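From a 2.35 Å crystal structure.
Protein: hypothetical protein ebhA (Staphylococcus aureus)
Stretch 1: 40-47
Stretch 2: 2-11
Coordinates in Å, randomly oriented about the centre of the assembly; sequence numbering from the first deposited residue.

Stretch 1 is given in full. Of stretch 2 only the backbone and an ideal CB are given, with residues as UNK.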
# COMPACT_ATOMS: atom_id res chain seq x y z
N ALA A 40 -14.48 -30.29 -6.21
CA ALA A 40 -14.06 -31.27 -7.20
C ALA A 40 -13.37 -32.45 -6.54
O ALA A 40 -13.69 -33.61 -6.81
CB ALA A 40 -13.12 -30.62 -8.23
N LYS A 41 -12.41 -32.16 -5.66
CA LYS A 41 -11.68 -33.22 -4.96
C LYS A 41 -12.65 -34.17 -4.28
O LYS A 41 -12.56 -35.39 -4.44
CB LYS A 41 -10.74 -32.63 -3.90
CG LYS A 41 -9.56 -31.85 -4.44
CD LYS A 41 -8.71 -31.31 -3.30
CE LYS A 41 -7.58 -30.42 -3.80
NZ LYS A 41 -6.88 -29.76 -2.66
N ALA A 42 -13.58 -33.61 -3.51
CA ALA A 42 -14.56 -34.40 -2.78
C ALA A 42 -15.40 -35.25 -3.74
O ALA A 42 -15.58 -36.44 -3.52
CB ALA A 42 -15.46 -33.48 -1.97
N ILE A 43 -15.89 -34.62 -4.80
CA ILE A 43 -16.70 -35.32 -5.79
C ILE A 43 -15.90 -36.42 -6.47
O ILE A 43 -16.41 -37.52 -6.68
CB ILE A 43 -17.23 -34.34 -6.85
CG1 ILE A 43 -18.27 -33.40 -6.22
CG2 ILE A 43 -17.84 -35.11 -8.02
CD1 ILE A 43 -18.78 -32.32 -7.15
N LEU A 44 -14.65 -36.12 -6.83
CA LEU A 44 -13.81 -37.11 -7.49
C LEU A 44 -13.55 -38.29 -6.56
O LEU A 44 -13.47 -39.43 -7.00
CB LEU A 44 -12.48 -36.47 -7.90
CG LEU A 44 -11.67 -37.25 -8.94
CD1 LEU A 44 -12.45 -37.29 -10.24
CD2 LEU A 44 -10.33 -36.57 -9.17
N ASN A 45 -13.43 -38.00 -5.27
CA ASN A 45 -13.19 -39.03 -4.26
C ASN A 45 -14.36 -40.02 -4.19
O ASN A 45 -14.16 -41.23 -4.16
CB ASN A 45 -12.96 -38.39 -2.89
CG ASN A 45 -12.69 -39.41 -1.80
OD1 ASN A 45 -11.91 -40.34 -1.99
ND2 ASN A 45 -13.34 -39.23 -0.65
N LYS A 46 -15.58 -39.49 -4.17
CA LYS A 46 -16.78 -40.31 -4.11
C LYS A 46 -16.78 -41.44 -5.14
O LYS A 46 -17.19 -42.56 -4.84
CB LYS A 46 -18.02 -39.44 -4.30
CG LYS A 46 -18.50 -38.77 -3.03
CD LYS A 46 -19.31 -37.51 -3.34
CE LYS A 46 -20.44 -37.77 -4.32
NZ LYS A 46 -21.16 -36.50 -4.67
N GLN A 47 -16.32 -41.14 -6.35
CA GLN A 47 -16.27 -42.15 -7.41
C GLN A 47 -15.10 -43.11 -7.21
O GLN A 47 -13.96 -42.69 -7.05
CB GLN A 47 -16.17 -41.49 -8.79
CG GLN A 47 -17.51 -41.15 -9.41
CD GLN A 47 -18.03 -39.78 -9.00
OE1 GLN A 47 -17.77 -39.31 -7.89
NE2 GLN A 47 -18.80 -39.15 -9.88
N UNK A 2 -15.43 -37.45 -18.67
CA UNK A 2 -14.42 -36.37 -18.53
C UNK A 2 -13.65 -36.51 -17.22
O UNK A 2 -12.94 -35.59 -16.80
CB UNK A 2 -15.09 -34.99 -18.59
N UNK A 3 -13.79 -37.66 -16.58
CA UNK A 3 -13.11 -37.94 -15.31
C UNK A 3 -11.70 -37.37 -15.26
O UNK A 3 -11.29 -36.81 -14.25
CB UNK A 3 -13.06 -39.45 -15.07
N UNK A 4 -10.97 -37.51 -16.36
CA UNK A 4 -9.61 -37.00 -16.43
C UNK A 4 -9.53 -35.49 -16.39
O UNK A 4 -8.64 -34.93 -15.73
CB UNK A 4 -8.93 -37.51 -17.70
N UNK A 5 -10.44 -34.83 -17.09
CA UNK A 5 -10.47 -33.37 -17.12
C UNK A 5 -10.64 -32.79 -15.72
O UNK A 5 -10.03 -31.77 -15.39
CB UNK A 5 -11.60 -32.88 -18.03
N UNK A 6 -11.46 -33.45 -14.90
CA UNK A 6 -11.70 -33.01 -13.53
C UNK A 6 -10.42 -33.15 -12.72
O UNK A 6 -10.07 -32.26 -11.93
CB UNK A 6 -12.84 -33.81 -12.89
N UNK A 7 -9.73 -34.27 -12.91
CA UNK A 7 -8.48 -34.53 -12.21
C UNK A 7 -7.49 -33.44 -12.62
O UNK A 7 -6.70 -32.96 -11.81
CB UNK A 7 -7.94 -35.93 -12.52
N UNK A 8 -7.56 -33.05 -13.89
CA UNK A 8 -6.70 -32.01 -14.44
C UNK A 8 -6.94 -30.69 -13.71
O UNK A 8 -5.99 -30.00 -13.35
CB UNK A 8 -6.95 -31.85 -15.94
N UNK A 9 -8.21 -30.35 -13.51
CA UNK A 9 -8.57 -29.12 -12.82
C UNK A 9 -7.98 -29.11 -11.42
O UNK A 9 -7.47 -28.09 -10.96
CB UNK A 9 -10.09 -28.96 -12.76
N UNK A 10 -8.04 -30.25 -10.75
CA UNK A 10 -7.49 -30.37 -9.40
C UNK A 10 -5.96 -30.26 -9.42
O UNK A 10 -5.37 -29.60 -8.57
CB UNK A 10 -7.92 -31.70 -8.77
N UNK A 11 -5.34 -30.91 -10.40
CA UNK A 11 -3.88 -30.89 -10.51
C UNK A 11 -3.36 -29.48 -10.75
O UNK A 11 -2.30 -29.10 -10.24
CB UNK A 11 -3.42 -31.81 -11.64

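Stretch 2 runs as a helix from position 3 to position 11, crossing the helix of stretch 1 at 142° between N-to-C directions, closer to antiparallel than parallel. The axes come within 10.0 Å. Stretch 1 offers a mostly apolar surface: the methyl of A40, the aliphatic stem of K41 and the isobutyl group of L44.

At position 2 nothing of stretch 1 lies within 5.5 Å of the ideal CB. Almost any residue would do; it is A2, whose O accepts a hydrogen bond from the backbone N of position 6.

At position 3 CA-to-CB points sideways, and the ideal CB lies 5.3 Å from L44 CD1. A short side chain would leave that gap unfilled, whereas a long, flexible apolar one could bend back over the leucine. The residue is M3, a selenomethionine. With chi1 and chi2 both m, its end comes nearer than its CB direction suggests: SE lies 3.8 Å from L44 CD1, and CE reaches 3.9 Å from Q47 CB, extending the contact to the end of stretch 1.

Position 4 points away with open space around it, so a side chain would be tolerated but gains nothing here; it is G4. Position 5 is out of reach; stretch 1 sets no demand, and a polar residue such as the deposited Q5 is one of many that would do.

Position 6 points toward stretch 1, its ideal CB 4.4 Å from L44 CD1, and its CA is 7.0 Å from A40 CA. The small alanine leaves space that leucine, isoleucine or methionine could use. L6, with chi1 t and chi2 p, spans two neighbours: CD1 packs 3.6 Å from A40 CB, while CD2 lies 3.5 Å from L44 CD1.

At position 7 the CB bond is sideways, yet the ideal CB is 4.2 Å from L44 CD2. The visible partner is apolar, so an aliphatic side chain would fit, as would a long polar one with an aliphatic stem. In Q7, OE1 comes 3.3 Å from L44 CD2, a contact without a hydrogen bond, while NE2 hydrogen-bonds to the side chain at 11.

Position 8 is out of reach, so stretch 1 leaves the choice free, polar residues included; it is H8. Position 9 points sideways with no atom of stretch 1 within 5.5 Å of its ideal CB. Stretch 1 puts no limit on the choice here; the residue is G9.

Position 10 points toward stretch 1, its ideal CB 4.6 Å from K41 CG and 5.3 Å from A40 CB. Isoleucine, leucine or valine would suit. I10, m and t, sends CD1 to 3.6 Å from both K41 CA and L44 CD2, while CG2 lies 3.7 Å from K41 CG. Together M3, L6, Q7 and I10 form the hole that receives the L44 knob.

Position 11 is also out of reach, and many residues would serve, polar ones among them. It is D11, whose OD1 accepts the hydrogen bond from Q7 NE2 at 2.7 Å.

Stretch 2 (2-11) AMGQLQHGID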
# COMPACT_ATOMS: atom_id res chain seq x y z
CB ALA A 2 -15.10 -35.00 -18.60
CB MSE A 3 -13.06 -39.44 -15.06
CG MSE A 3 -14.31 -40.01 -14.41
SE MSE A 3 -14.42 -39.54 -12.53
CE MSE A 3 -13.72 -41.17 -11.75
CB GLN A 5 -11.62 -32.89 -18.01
CG GLN A 5 -11.47 -33.27 -19.48
CD GLN A 5 -12.66 -32.85 -20.31
OE1 GLN A 5 -13.05 -31.68 -20.31
NE2 GLN A 5 -13.25 -33.80 -21.02
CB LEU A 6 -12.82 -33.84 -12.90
CG LEU A 6 -13.24 -33.41 -11.49
CD1 LEU A 6 -13.79 -31.98 -11.52
CD2 LEU A 6 -14.27 -34.37 -10.96
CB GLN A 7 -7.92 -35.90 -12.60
CG GLN A 7 -6.54 -36.20 -12.02
CD GLN A 7 -6.55 -36.38 -10.51
OE1 GLN A 7 -7.18 -37.29 -9.99
NE2 GLN A 7 -5.85 -35.49 -9.81
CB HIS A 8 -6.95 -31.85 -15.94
CG HIS A 8 -6.28 -30.66 -16.55
ND1 HIS A 8 -6.85 -29.41 -16.56
CD2 HIS A 8 -5.07 -30.54 -17.14
CE1 HIS A 8 -6.02 -28.56 -17.13
NE2 HIS A 8 -4.93 -29.21 -17.50
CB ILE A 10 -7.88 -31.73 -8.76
CG1 ILE A 10 -9.40 -31.83 -8.65
CG2 ILE A 10 -7.24 -31.85 -7.37
CD1 ILE A 10 -9.91 -33.13 -8.05
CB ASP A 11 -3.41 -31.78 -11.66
CG ASP A 11 -3.75 -33.24 -11.46
OD1 ASP A 11 -3.88 -33.68 -10.30
OD2 ASP A 11 -3.87 -33.96 -12.48
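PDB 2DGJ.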